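Long-range contacts in ribosome inactivating type 1 protein (Iris hollandica, PDB 3MVG), which belongs to the type 1 ribosome-inactivating proteins, plant proteins that consist of the toxin chain alone, without a lectin partner: residues A[36-41]-A[244-249]; A[47-52]-A[63-69]; A[54-58]-A[126-130]; A[132-136]-A[151-155]; A[191-197]-A[221-226]. All coordinates share one frame; numbering follows the deposited sequence.

Contact 1 of 5, residues A[36-41]-A[244-249]; sequences IPLLPA and LALLLR
R249 lies at about a right angle to L38, its flat guanidinium slipped between L38 and the extended backbone of P40 and A41. CD2 of L38 covers one face, 3.7 Å from R249 NE; the opposite face carries P40 C and A41 N. At the edge sits the carbonyl oxygen L39 O, which takes a hydrogen bond from R249 NE at 2.9 Å and a weak one from NH2. The oxygen stands 20° out of the guanidinium plane. The arginine chain leaves extended and then kinks at chi3 (-64°), which turns NE and NH2 back onto this one acceptor. Between the two backbones, which run in nearly the same direction, a single beta bridge forms at L38 and L247: L247 N donates to P37 O at 2.8 Å and L39 N to L247 O. This isolated bridge joins the chain just after I36 and P37 to a segment close to the modelled C-terminus. Aliphatic side chains pack around it. I36 CG2 presses on L247 CG at 3.6 Å, while CD1 on the other branch of I36 meets L244 CD2, those two side chains crossing at about a right angle. L246 CD2 touches both P37 CB and L39 CD2, each at 4.1 Å. Helices 13-27 and 201-210 flank the contact, W201 bonding to L246 O through NE1. A water spans P40 O and R249 N.

Contact 2 of 5, residues A[47-52]-A[63-69]; sequences QDLLFV and TLVLNRV. With SO4 (sulfate ion), chain C.
R68 folds back over 47-52, starting with CB and CG, which both lie 3.4 Å from D48 O; CG also touches CB of L50. CD comes to 3.3 Å from Q47 O. At chi3 (62°) the chain bends, bringing the guanidinium round to the same carbonyl: NH1 donates to Q47 O at 2.9 Å, from 33° outside the carbonyl plane. Beyond lies a sulfate, its sulfur in the guanidinium plane at the edge; NH1 bonds to O1 at 3.1 Å and NH2 to O3 at 2.9 Å, both nearly straight. NE and NH2 are further held by R26 O and S28 O. The backbone bond from R68 N to D48 O, 2.7 Å, lies at the open end of the beta hairpin in which L50 pairs with L66 and V52 with L64 as antiparallel hydrogen-bonded pairs. On the face with L49, F51 lies alongside V65, F51 CE2 to V65 CG2 at 3.7 Å. Within the mixed sheet, strand 61-67 is flanked by 49-55 and 72-78; helix 13-27 packs on L50 and V52, and helix 92-95 on the other face, against L49, F51 and V65.

Contact 3 of 5, residues A[54-58]-A[126-130]; sequences LFDWG and INPLA
W57 lays the face of its five-membered ring over A130, whose CB stands 3.6 Å from that ring's centroid in a CH-pi contact. Its CG is turned beside the backbone N (chi1 -64°), and the ring swings across the first turn of the helix far enough for CH2, at the distal corner, to reach I126 CG2 at 3.8 Å. NE1 divides its proton between two acceptors: a water in the ring plane at 3.0 Å, itself donating to N127 O, and N127 OD1, which takes only a weak bond at 3.2 Å. The N127 amide crosses the indole at about a right angle along their lengths, with the two planes 53° apart. D56 differs in conformation: its CG sits between the backbone N and the carbonyl carbon (chi1 73°), which directs the carboxylate away from the helix segment, while CB stays 3.7 Å from A130 O. OD2 bonds to T134 and forms a salt bridge with R60; OD1 weakly accepts from G58 N. The contact thus lies where strand 49-55 runs out against the start of helix 126-138. Strand 184-185 adds Y185 beside I126 and N127, V8 touches W57 and A130, and helix 146-164 covers L54 and L129.

Contact 4 of 5, residues A[132-136]-A[151-155]; sequences AITTL and SLIVL. Unlike the reference sequence in segment 132-136: T134 (reference Ser).
A132 and S151 meet through a methyl and a CH2-OH, for no flat side chain belongs to either segment: 132-136 and 151-155 hold no ring, amide, carboxylate or guanidinium, and aliphatic and hydroxyl side chains make the contact. The closest backbone approach is at these two small residues, the A132 and S151 CA atoms 4.4 Å apart. The A132 methyl points at the other helix and is hemmed in by S151 O at 3.6 Å, by L155 CG at 3.7 Å and by the CG1 branch of V154. One turn on, L136 reaches toward L155 tip to tip, CD1 against CD1 at 3.7 Å, while crossing L152 at about a right angle so that the same L136 CD1 also touches L152 CD2 at 4.0 Å. The L136 CD2 branch rests on S151 CB. No hydrogen bond crosses the contact. S151 OG lies 3.3 Å from T135 CB, and with chi1 at -62° it stands beside its own backbone N, bonded back along its helix to S147 O; T135 OG1 is likewise satisfied by T131 O. I133 and L155 both extend to L54 of strand 49-55, and L152 touches L111 of helix 108-115. With segment axes 9.3 Å apart and crossing at -139°, helices 126-138 and 146-164 form a roughly antiparallel pair, consecutive in the chain, in the mainly helical part of the ribosome-inactivating protein fold.

Contact 5 of 5, residues A[191-197]-A[221-226]; sequences RVGIIDL and KLQVSV. Unlike the reference sequence in segment 191-197: R191 (reference Ser).
D196 overlaps Q223: its CB lies 4.0 Å from Q223 CB, and its OD1 takes the backbone hydrogen bond of Q223 N at 2.8 Å, almost straight at 175°. The aspartate thereby ties helix 192-199 to the end of strand 215-223 in the two-stranded antiparallel sheet with 229-234. The donor arrives on the anti side of OD1, 19° out of the carboxylate plane, and a chi1 of -155° carries the group across to the strand. Apolar contacts flank the bond. V192 sends out two branches, CG1 to S225 O and Q223 CB, CG2 to V226 CG2 at 3.9 Å, while L197 CD1 meets L222 CD1 on the more buried side. V230 of the second subunit packs on V224 and S225. Where G193 faces the strand, the backbones approach closely: G193 CA makes a CH...O contact with Q223 O at 3.2 Å, and one water donates to both G193 O and Q223 O, 2.7 Å from each.

In the fold
Contact 1 joins the early chain to a segment near its modelled C-terminus and encloses the other four in sequence. Contacts 2 and 3 share strand 49-55 of the mixed sheet, their segments alternating along the chain; contacts 3 and 4 share helix 126-138, lie 9 Å apart between centres and are linked by the D56–T134 pair. L64 of contact 2 touches L54 within the sheet and L155 of helix 146-164. Contacts 2, 3 and 4 form one sheet-helix body, onto which contact 1 brings the C-terminal end, L39 and P40 packing on R68 and V69. Contact 5 lies apart at the two-stranded sheet 215-223/229-234, about 7 Å from contact 1 between nearest atoms.

Contact 1 of 5, residues A[36-41]-A[244-249]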
# COMPACT_ATOMS: atom_id res chain seq x y z
N ILE A 36 -11.12 -3.83 11.29
CA ILE A 36 -10.33 -4.91 10.75
C ILE A 36 -11.16 -6.19 10.85
O ILE A 36 -11.77 -6.46 11.89
CB ILE A 36 -8.99 -5.10 11.51
CG1 ILE A 36 -8.27 -3.76 11.67
CG2 ILE A 36 -8.11 -6.12 10.79
CD1 ILE A 36 -7.01 -3.85 12.48
N PRO A 37 -11.22 -6.98 9.76
CA PRO A 37 -11.98 -8.23 9.80
C PRO A 37 -11.44 -9.22 10.83
O PRO A 37 -10.22 -9.41 10.95
CB PRO A 37 -11.79 -8.81 8.40
CG PRO A 37 -11.57 -7.62 7.54
CD PRO A 37 -10.77 -6.68 8.38
N LEU A 38 -12.36 -9.84 11.56
CA LEU A 38 -12.03 -10.89 12.50
C LEU A 38 -12.19 -12.23 11.82
O LEU A 38 -13.23 -12.51 11.22
CB LEU A 38 -12.99 -10.80 13.70
CG LEU A 38 -12.75 -11.73 14.89
CD1 LEU A 38 -11.43 -11.43 15.56
CD2 LEU A 38 -13.90 -11.58 15.88
N LEU A 39 -11.16 -13.06 11.89
CA LEU A 39 -11.24 -14.40 11.30
C LEU A 39 -12.17 -15.28 12.14
O LEU A 39 -12.43 -14.99 13.32
CB LEU A 39 -9.84 -15.00 11.15
CG LEU A 39 -8.97 -14.29 10.10
CD1 LEU A 39 -7.59 -14.87 10.11
CD2 LEU A 39 -9.58 -14.38 8.68
N PRO A 40 -12.71 -16.35 11.53
CA PRO A 40 -13.66 -17.21 12.26
C PRO A 40 -13.03 -17.99 13.41
O PRO A 40 -11.80 -18.15 13.49
CB PRO A 40 -14.17 -18.19 11.19
CG PRO A 40 -13.35 -18.00 10.02
CD PRO A 40 -12.58 -16.73 10.11
N ALA A 41 -13.90 -18.48 14.28
CA ALA A 41 -13.54 -19.51 15.24
C ALA A 41 -13.50 -20.87 14.51
O ALA A 41 -14.24 -21.09 13.55
CB ALA A 41 -14.55 -19.55 16.37
N LEU A 244 -2.39 -3.96 9.24
CA LEU A 244 -3.02 -5.17 9.78
C LEU A 244 -4.42 -5.29 9.20
O LEU A 244 -5.23 -4.37 9.34
CB LEU A 244 -3.04 -5.11 11.31
CG LEU A 244 -3.66 -6.30 12.02
CD1 LEU A 244 -2.89 -7.58 11.75
CD2 LEU A 244 -3.71 -6.00 13.52
N ALA A 245 -4.71 -6.41 8.54
CA ALA A 245 -5.86 -6.50 7.65
C ALA A 245 -6.79 -7.66 7.93
O ALA A 245 -7.88 -7.73 7.37
CB ALA A 245 -5.40 -6.54 6.19
N LEU A 246 -6.34 -8.58 8.78
CA LEU A 246 -7.12 -9.71 9.27
C LEU A 246 -6.68 -9.96 10.70
O LEU A 246 -5.49 -9.83 10.99
CB LEU A 246 -6.86 -10.99 8.47
CG LEU A 246 -7.17 -10.99 6.97
CD1 LEU A 246 -6.63 -12.25 6.33
CD2 LEU A 246 -8.67 -10.87 6.75
N LEU A 247 -7.62 -10.32 11.56
CA LEU A 247 -7.30 -10.59 12.96
C LEU A 247 -7.48 -12.05 13.30
O LEU A 247 -8.55 -12.63 13.08
CB LEU A 247 -8.19 -9.77 13.90
CG LEU A 247 -8.22 -8.26 13.73
CD1 LEU A 247 -9.31 -7.70 14.61
CD2 LEU A 247 -6.89 -7.63 14.05
N LEU A 248 -6.43 -12.66 13.86
CA LEU A 248 -6.55 -13.98 14.47
C LEU A 248 -7.46 -13.87 15.70
O LEU A 248 -7.14 -13.12 16.62
CB LEU A 248 -5.18 -14.52 14.87
CG LEU A 248 -5.16 -15.92 15.47
CD1 LEU A 248 -5.56 -16.96 14.42
CD2 LEU A 248 -3.79 -16.22 16.02
N ARG A 249 -8.57 -14.59 15.71
CA ARG A 249 -9.53 -14.47 16.81
C ARG A 249 -8.89 -14.92 18.12
O ARG A 249 -8.32 -16.01 18.21
CB ARG A 249 -10.81 -15.24 16.52
CG ARG A 249 -11.93 -15.02 17.55
CD ARG A 249 -13.20 -15.76 17.18
NE ARG A 249 -13.74 -15.23 15.92
CZ ARG A 249 -15.03 -15.17 15.61
NH1 ARG A 249 -15.96 -15.64 16.45
NH2 ARG A 249 -15.40 -14.65 14.45
O HOH W 1 -9.39 -16.83 14.03

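Contact 2 of 5, residues A[47-52]-A[63-69]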
# COMPACT_ATOMS: atom_id res chain seq x y z
N GLN A 47 -16.56 -25.69 6.46
CA GLN A 47 -16.79 -24.25 6.46
C GLN A 47 -15.53 -23.48 6.84
O GLN A 47 -15.40 -22.30 6.52
CB GLN A 47 -17.96 -23.89 7.39
CG GLN A 47 -18.39 -22.41 7.33
CD GLN A 47 -19.80 -22.15 7.85
OE1 GLN A 47 -20.07 -21.11 8.46
NE2 GLN A 47 -20.71 -23.10 7.61
N ASP A 48 -14.61 -24.17 7.53
CA ASP A 48 -13.32 -23.60 7.95
C ASP A 48 -12.33 -23.45 6.80
O ASP A 48 -11.29 -22.83 6.99
CB ASP A 48 -12.62 -24.50 8.98
CG ASP A 48 -13.34 -24.59 10.32
OD1 ASP A 48 -14.21 -23.76 10.63
OD2 ASP A 48 -12.99 -25.53 11.08
N LEU A 49 -12.59 -24.05 5.64
CA LEU A 49 -11.60 -24.11 4.56
C LEU A 49 -11.89 -23.15 3.42
O LEU A 49 -13.04 -22.76 3.18
CB LEU A 49 -11.45 -25.54 4.03
CG LEU A 49 -11.08 -26.61 5.06
CD1 LEU A 49 -11.01 -27.99 4.41
CD2 LEU A 49 -9.77 -26.30 5.77
N LEU A 50 -10.83 -22.78 2.71
CA LEU A 50 -10.95 -21.97 1.51
C LEU A 50 -9.90 -22.45 0.53
O LEU A 50 -8.76 -22.73 0.91
CB LEU A 50 -10.74 -20.49 1.86
CG LEU A 50 -10.96 -19.49 0.73
CD1 LEU A 50 -12.41 -19.46 0.30
CD2 LEU A 50 -10.52 -18.12 1.19
N PHE A 51 -10.27 -22.57 -0.74
CA PHE A 51 -9.33 -22.94 -1.79
C PHE A 51 -8.86 -21.69 -2.52
O PHE A 51 -9.67 -20.81 -2.83
CB PHE A 51 -10.01 -23.87 -2.81
CG PHE A 51 -10.15 -25.31 -2.37
CD1 PHE A 51 -10.68 -26.24 -3.26
CD2 PHE A 51 -9.75 -25.77 -1.11
CE1 PHE A 51 -10.84 -27.59 -2.92
CE2 PHE A 51 -9.91 -27.12 -0.75
CZ PHE A 51 -10.45 -28.03 -1.66
N VAL A 52 -7.57 -21.64 -2.84
CA VAL A 52 -6.98 -20.56 -3.60
C VAL A 52 -6.28 -21.18 -4.79
O VAL A 52 -5.23 -21.81 -4.64
CB VAL A 52 -5.98 -19.74 -2.75
CG1 VAL A 52 -5.34 -18.63 -3.58
CG2 VAL A 52 -6.68 -19.14 -1.55
N THR A 63 -3.81 -25.66 -6.30
CA THR A 63 -4.79 -25.11 -5.39
C THR A 63 -4.28 -25.18 -3.97
O THR A 63 -4.09 -26.27 -3.44
CB THR A 63 -6.13 -25.84 -5.49
OG1 THR A 63 -6.59 -25.76 -6.85
CG2 THR A 63 -7.18 -25.21 -4.57
N LEU A 64 -4.05 -24.02 -3.36
CA LEU A 64 -3.74 -23.97 -1.94
C LEU A 64 -5.00 -24.18 -1.13
O LEU A 64 -6.08 -23.70 -1.51
CB LEU A 64 -3.13 -22.62 -1.57
CG LEU A 64 -1.86 -22.17 -2.27
CD1 LEU A 64 -1.49 -20.77 -1.81
CD2 LEU A 64 -0.72 -23.14 -1.99
N VAL A 65 -4.88 -24.89 -0.02
CA VAL A 65 -5.97 -25.01 0.93
C VAL A 65 -5.61 -24.14 2.12
O VAL A 65 -4.57 -24.36 2.76
CB VAL A 65 -6.20 -26.47 1.37
CG1 VAL A 65 -7.41 -26.57 2.29
CG2 VAL A 65 -6.35 -27.37 0.15
N LEU A 66 -6.44 -23.15 2.40
CA LEU A 66 -6.24 -22.30 3.56
C LEU A 66 -7.24 -22.65 4.65
O LEU A 66 -8.36 -23.08 4.37
CB LEU A 66 -6.37 -20.82 3.19
CG LEU A 66 -5.11 -20.17 2.60
CD1 LEU A 66 -4.70 -20.82 1.28
CD2 LEU A 66 -5.33 -18.67 2.43
N ASN A 67 -6.80 -22.50 5.89
CA ASN A 67 -7.68 -22.53 7.03
C ASN A 67 -8.15 -21.09 7.25
O ASN A 67 -7.34 -20.20 7.47
CB ASN A 67 -6.91 -23.06 8.24
CG ASN A 67 -7.76 -23.17 9.50
OD1 ASN A 67 -8.93 -22.81 9.51
ND2 ASN A 67 -7.15 -23.68 10.56
N ARG A 68 -9.45 -20.86 7.16
CA ARG A 68 -9.99 -19.52 7.37
C ARG A 68 -9.70 -18.97 8.77
O ARG A 68 -9.62 -17.76 8.96
CB ARG A 68 -11.49 -19.48 7.11
CG ARG A 68 -11.90 -19.73 5.66
CD ARG A 68 -13.43 -19.82 5.48
NE ARG A 68 -14.10 -18.57 5.85
CZ ARG A 68 -15.09 -18.46 6.73
NH1 ARG A 68 -15.62 -19.52 7.33
NH2 ARG A 68 -15.60 -17.26 6.97
N VAL A 69 -9.54 -19.86 9.75
CA VAL A 69 -9.26 -19.45 11.13
C VAL A 69 -7.97 -18.62 11.23
O VAL A 69 -7.89 -17.67 11.99
CB VAL A 69 -9.23 -20.68 12.09
CG1 VAL A 69 -8.88 -20.28 13.52
CG2 VAL A 69 -10.56 -21.40 12.06
S SO4 C . -18.04 -17.99 9.97
O1 SO4 C . -17.84 -19.29 9.44
O2 SO4 C . -17.38 -17.65 11.17
O3 SO4 C . -17.58 -17.04 9.08
O4 SO4 C . -19.49 -17.87 10.09

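Contact 3 of 5, residues A[54-58]-A[126-130]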
# COMPACT_ATOMS: atom_id res chain seq x y z
N LEU A 54 -4.20 -21.06 -8.07
CA LEU A 54 -3.18 -20.20 -8.63
C LEU A 54 -2.67 -20.77 -9.94
O LEU A 54 -2.38 -21.96 -10.01
CB LEU A 54 -2.00 -20.08 -7.67
CG LEU A 54 -2.30 -19.56 -6.26
CD1 LEU A 54 -1.06 -19.67 -5.41
CD2 LEU A 54 -2.79 -18.13 -6.32
N PHE A 55 -2.51 -19.91 -10.94
CA PHE A 55 -2.11 -20.33 -12.30
C PHE A 55 -0.77 -19.72 -12.68
O PHE A 55 -0.56 -18.51 -12.52
CB PHE A 55 -3.16 -19.89 -13.32
CG PHE A 55 -4.50 -20.58 -13.17
CD1 PHE A 55 -5.40 -20.19 -12.20
CD2 PHE A 55 -4.86 -21.61 -14.05
CE1 PHE A 55 -6.64 -20.82 -12.08
CE2 PHE A 55 -6.11 -22.24 -13.94
CZ PHE A 55 -7.00 -21.84 -12.96
N ASP A 56 0.14 -20.55 -13.18
CA ASP A 56 1.46 -20.09 -13.62
C ASP A 56 1.41 -19.48 -15.03
O ASP A 56 0.33 -19.26 -15.56
CB ASP A 56 2.50 -21.21 -13.49
CG ASP A 56 2.36 -22.31 -14.53
OD1 ASP A 56 1.55 -22.18 -15.49
OD2 ASP A 56 3.07 -23.33 -14.38
N TRP A 57 2.57 -19.18 -15.61
CA TRP A 57 2.60 -18.50 -16.92
C TRP A 57 1.91 -19.31 -18.02
O TRP A 57 1.39 -18.73 -18.97
CB TRP A 57 4.01 -18.13 -17.36
CG TRP A 57 4.72 -17.12 -16.49
CD1 TRP A 57 5.87 -17.33 -15.78
CD2 TRP A 57 4.35 -15.76 -16.24
NE1 TRP A 57 6.24 -16.19 -15.12
CE2 TRP A 57 5.32 -15.21 -15.37
CE3 TRP A 57 3.29 -14.94 -16.68
CZ2 TRP A 57 5.25 -13.89 -14.91
CZ3 TRP A 57 3.23 -13.63 -16.22
CH2 TRP A 57 4.21 -13.12 -15.35
N GLY A 58 1.91 -20.63 -17.89
CA GLY A 58 1.24 -21.51 -18.85
C GLY A 58 -0.16 -21.93 -18.44
O GLY A 58 -0.72 -22.87 -18.99
N ILE A 126 6.16 -11.40 -8.87
CA ILE A 126 5.30 -12.20 -9.74
C ILE A 126 6.05 -13.35 -10.42
O ILE A 126 5.51 -14.44 -10.55
CB ILE A 126 4.48 -11.29 -10.71
CG1 ILE A 126 3.62 -10.30 -9.91
CG2 ILE A 126 3.65 -12.11 -11.71
CD1 ILE A 126 2.67 -10.92 -8.89
N ASN A 127 7.30 -13.13 -10.83
CA ASN A 127 8.06 -14.25 -11.38
C ASN A 127 8.33 -15.36 -10.36
O ASN A 127 8.10 -16.52 -10.66
CB ASN A 127 9.32 -13.79 -12.11
CG ASN A 127 9.04 -13.27 -13.51
OD1 ASN A 127 8.43 -13.96 -14.32
ND2 ASN A 127 9.48 -12.05 -13.79
N PRO A 128 8.77 -15.00 -9.13
CA PRO A 128 8.88 -16.05 -8.09
C PRO A 128 7.56 -16.75 -7.81
O PRO A 128 7.54 -17.96 -7.59
CB PRO A 128 9.38 -15.28 -6.87
CG PRO A 128 10.22 -14.20 -7.47
CD PRO A 128 9.49 -13.78 -8.72
N LEU A 129 6.46 -16.01 -7.84
CA LEU A 129 5.13 -16.58 -7.63
C LEU A 129 4.82 -17.63 -8.71
O LEU A 129 4.42 -18.75 -8.41
CB LEU A 129 4.07 -15.47 -7.62
CG LEU A 129 2.78 -15.70 -6.84
CD1 LEU A 129 1.99 -14.41 -6.70
CD2 LEU A 129 1.92 -16.76 -7.51
N ALA A 130 5.04 -17.26 -9.97
CA ALA A 130 4.84 -18.19 -11.10
C ALA A 130 5.74 -19.41 -10.98
O ALA A 130 5.28 -20.54 -11.16
CB ALA A 130 5.08 -17.48 -12.42
O HOH W 2 5.48 -20.36 -14.61
O HOH W 3 8.61 -17.01 -13.51

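Contact 4 of 5, residues A[132-136]-A[151-155]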
# COMPACT_ATOMS: atom_id res chain seq x y z
N ALA A 132 7.05 -20.72 -8.27
CA ALA A 132 6.59 -21.53 -7.15
C ALA A 132 5.39 -22.38 -7.56
O ALA A 132 5.32 -23.56 -7.21
CB ALA A 132 6.27 -20.65 -5.95
N ILE A 133 4.45 -21.79 -8.30
CA ILE A 133 3.31 -22.54 -8.80
C ILE A 133 3.77 -23.69 -9.71
O ILE A 133 3.33 -24.83 -9.54
CB ILE A 133 2.32 -21.65 -9.57
CG1 ILE A 133 1.72 -20.58 -8.65
CG2 ILE A 133 1.22 -22.50 -10.21
CD1 ILE A 133 1.11 -19.42 -9.45
N THR A 134 4.64 -23.38 -10.66
CA THR A 134 5.14 -24.40 -11.60
C THR A 134 5.84 -25.53 -10.85
O THR A 134 5.66 -26.71 -11.17
CB THR A 134 6.10 -23.80 -12.63
OG1 THR A 134 5.42 -22.81 -13.40
CG2 THR A 134 6.62 -24.85 -13.57
N THR A 135 6.64 -25.16 -9.86
CA THR A 135 7.41 -26.14 -9.09
C THR A 135 6.48 -27.10 -8.36
O THR A 135 6.66 -28.32 -8.44
CB THR A 135 8.37 -25.44 -8.12
OG1 THR A 135 9.28 -24.63 -8.87
CG2 THR A 135 9.18 -26.45 -7.32
N LEU A 136 5.47 -26.57 -7.68
CA LEU A 136 4.51 -27.42 -7.00
C LEU A 136 3.68 -28.21 -8.00
O LEU A 136 3.35 -29.37 -7.76
CB LEU A 136 3.61 -26.61 -6.08
CG LEU A 136 4.31 -25.96 -4.87
CD1 LEU A 136 3.26 -25.41 -3.92
CD2 LEU A 136 5.23 -26.94 -4.13
N SER A 151 9.09 -23.32 -2.40
CA SER A 151 7.94 -22.78 -3.13
C SER A 151 6.82 -22.36 -2.18
O SER A 151 6.18 -21.33 -2.40
CB SER A 151 7.43 -23.77 -4.17
OG SER A 151 8.46 -24.02 -5.12
N LEU A 152 6.61 -23.13 -1.12
CA LEU A 152 5.63 -22.76 -0.11
C LEU A 152 6.01 -21.50 0.65
O LEU A 152 5.14 -20.69 0.97
CB LEU A 152 5.37 -23.92 0.85
CG LEU A 152 4.52 -25.06 0.28
CD1 LEU A 152 4.57 -26.27 1.20
CD2 LEU A 152 3.07 -24.63 0.03
N ILE A 153 7.29 -21.28 0.88
CA ILE A 153 7.74 -20.02 1.50
C ILE A 153 7.30 -18.83 0.64
O ILE A 153 6.80 -17.83 1.17
CB ILE A 153 9.28 -20.02 1.70
CG1 ILE A 153 9.64 -20.97 2.84
CG2 ILE A 153 9.79 -18.62 2.00
CD1 ILE A 153 11.13 -21.28 2.95
N VAL A 154 7.49 -18.94 -0.67
CA VAL A 154 7.09 -17.89 -1.61
C VAL A 154 5.57 -17.70 -1.59
O VAL A 154 5.06 -16.59 -1.42
CB VAL A 154 7.58 -18.20 -3.05
CG1 VAL A 154 7.02 -17.20 -4.05
CG2 VAL A 154 9.11 -18.18 -3.10
N LEU A 155 4.83 -18.80 -1.73
CA LEU A 155 3.36 -18.72 -1.84
C LEU A 155 2.69 -18.28 -0.55
O LEU A 155 1.76 -17.48 -0.58
CB LEU A 155 2.78 -20.04 -2.34
CG LEU A 155 3.24 -20.40 -3.76
CD1 LEU A 155 2.70 -21.76 -4.17
CD2 LEU A 155 2.89 -19.33 -4.79

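Contact 5 of 5, residues A[191-197]-A[221-226]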
# COMPACT_ATOMS: atom_id res chain seq x y z
N ARG A 191 12.61 -7.83 4.20
CA ARG A 191 13.54 -7.23 5.14
C ARG A 191 13.32 -7.81 6.54
O ARG A 191 12.33 -8.50 6.79
CB ARG A 191 13.35 -5.71 5.12
CG ARG A 191 11.98 -5.28 5.62
CD ARG A 191 11.66 -3.80 5.41
NE ARG A 191 11.00 -3.54 4.14
CZ ARG A 191 11.61 -3.10 3.05
NH1 ARG A 191 12.91 -2.87 3.05
NH2 ARG A 191 10.92 -2.90 1.94
N VAL A 192 14.25 -7.55 7.46
CA VAL A 192 14.09 -7.87 8.88
C VAL A 192 12.75 -7.30 9.40
O VAL A 192 12.09 -7.91 10.25
CB VAL A 192 15.31 -7.34 9.69
CG1 VAL A 192 15.02 -7.29 11.18
CG2 VAL A 192 16.54 -8.21 9.41
N GLY A 193 12.37 -6.15 8.86
CA GLY A 193 11.11 -5.50 9.20
C GLY A 193 9.90 -6.33 8.80
O GLY A 193 8.98 -6.50 9.59
N ILE A 194 9.90 -6.83 7.58
CA ILE A 194 8.79 -7.63 7.07
C ILE A 194 8.68 -8.93 7.86
O ILE A 194 7.59 -9.37 8.22
CB ILE A 194 8.95 -7.96 5.58
CG1 ILE A 194 8.64 -6.73 4.73
CG2 ILE A 194 8.04 -9.11 5.18
CD1 ILE A 194 8.74 -6.98 3.24
N ILE A 195 9.82 -9.55 8.12
CA ILE A 195 9.85 -10.79 8.87
C ILE A 195 9.33 -10.64 10.30
O ILE A 195 8.60 -11.50 10.80
CB ILE A 195 11.27 -11.40 8.86
CG1 ILE A 195 11.62 -11.86 7.44
CG2 ILE A 195 11.36 -12.57 9.81
CD1 ILE A 195 12.82 -12.75 7.39
N ASP A 196 9.68 -9.53 10.95
CA ASP A 196 9.22 -9.26 12.31
C ASP A 196 7.73 -8.96 12.34
O ASP A 196 7.03 -9.32 13.28
CB ASP A 196 10.02 -8.14 12.96
CG ASP A 196 10.02 -8.25 14.47
OD1 ASP A 196 9.98 -7.19 15.12
OD2 ASP A 196 10.06 -9.38 15.00
N LEU A 197 7.24 -8.32 11.28
CA LEU A 197 5.82 -8.09 11.15
C LEU A 197 5.07 -9.43 11.09
O LEU A 197 4.12 -9.66 11.85
CB LEU A 197 5.58 -7.24 9.91
CG LEU A 197 4.19 -6.67 9.74
CD1 LEU A 197 3.83 -5.73 10.90
CD2 LEU A 197 4.12 -5.93 8.41
N LYS A 221 6.64 -3.81 20.21
CA LYS A 221 7.85 -3.35 19.55
C LYS A 221 8.09 -4.17 18.28
O LYS A 221 8.02 -5.40 18.30
CB LYS A 221 9.05 -3.45 20.48
CG LYS A 221 10.34 -2.88 19.88
CD LYS A 221 11.54 -3.10 20.80
CE LYS A 221 11.92 -4.57 20.91
NZ LYS A 221 12.68 -5.08 19.75
N LEU A 222 8.38 -3.47 17.19
CA LEU A 222 8.67 -4.09 15.90
C LEU A 222 10.00 -3.61 15.36
O LEU A 222 10.31 -2.42 15.41
CB LEU A 222 7.58 -3.77 14.88
CG LEU A 222 6.16 -4.29 15.11
CD1 LEU A 222 5.25 -3.74 14.03
CD2 LEU A 222 6.12 -5.81 15.12
N GLN A 223 10.78 -4.53 14.81
CA GLN A 223 11.97 -4.17 14.06
C GLN A 223 11.56 -3.55 12.73
O GLN A 223 10.66 -4.05 12.06
CB GLN A 223 12.83 -5.39 13.77
CG GLN A 223 13.29 -6.14 15.00
CD GLN A 223 14.28 -5.36 15.85
OE1 GLN A 223 15.12 -4.61 15.35
NE2 GLN A 223 14.19 -5.56 17.16
N VAL A 224 12.22 -2.46 12.36
CA VAL A 224 12.11 -1.96 10.98
C VAL A 224 13.39 -2.27 10.22
O VAL A 224 13.42 -2.20 8.99
CB VAL A 224 11.73 -0.46 10.90
CG1 VAL A 224 10.34 -0.23 11.49
CG2 VAL A 224 12.76 0.42 11.60
N SER A 225 14.44 -2.62 10.96
CA SER A 225 15.74 -3.03 10.44
C SER A 225 16.44 -3.79 11.56
O SER A 225 15.86 -3.98 12.63
CB SER A 225 16.56 -1.81 10.04
OG SER A 225 16.82 -1.00 11.18
N VAL A 226 17.68 -4.22 11.33
CA VAL A 226 18.44 -4.89 12.38
C VAL A 226 18.61 -3.96 13.59
O VAL A 226 18.45 -4.38 14.74
CB VAL A 226 19.83 -5.38 11.87
CG1 VAL A 226 20.62 -6.06 12.99
CG2 VAL A 226 19.66 -6.34 10.70
O HOH W 4 8.13 -4.67 11.39
O HOH W 5 14.43 -4.07 7.52
O HOH W 6 9.83 -7.39 17.74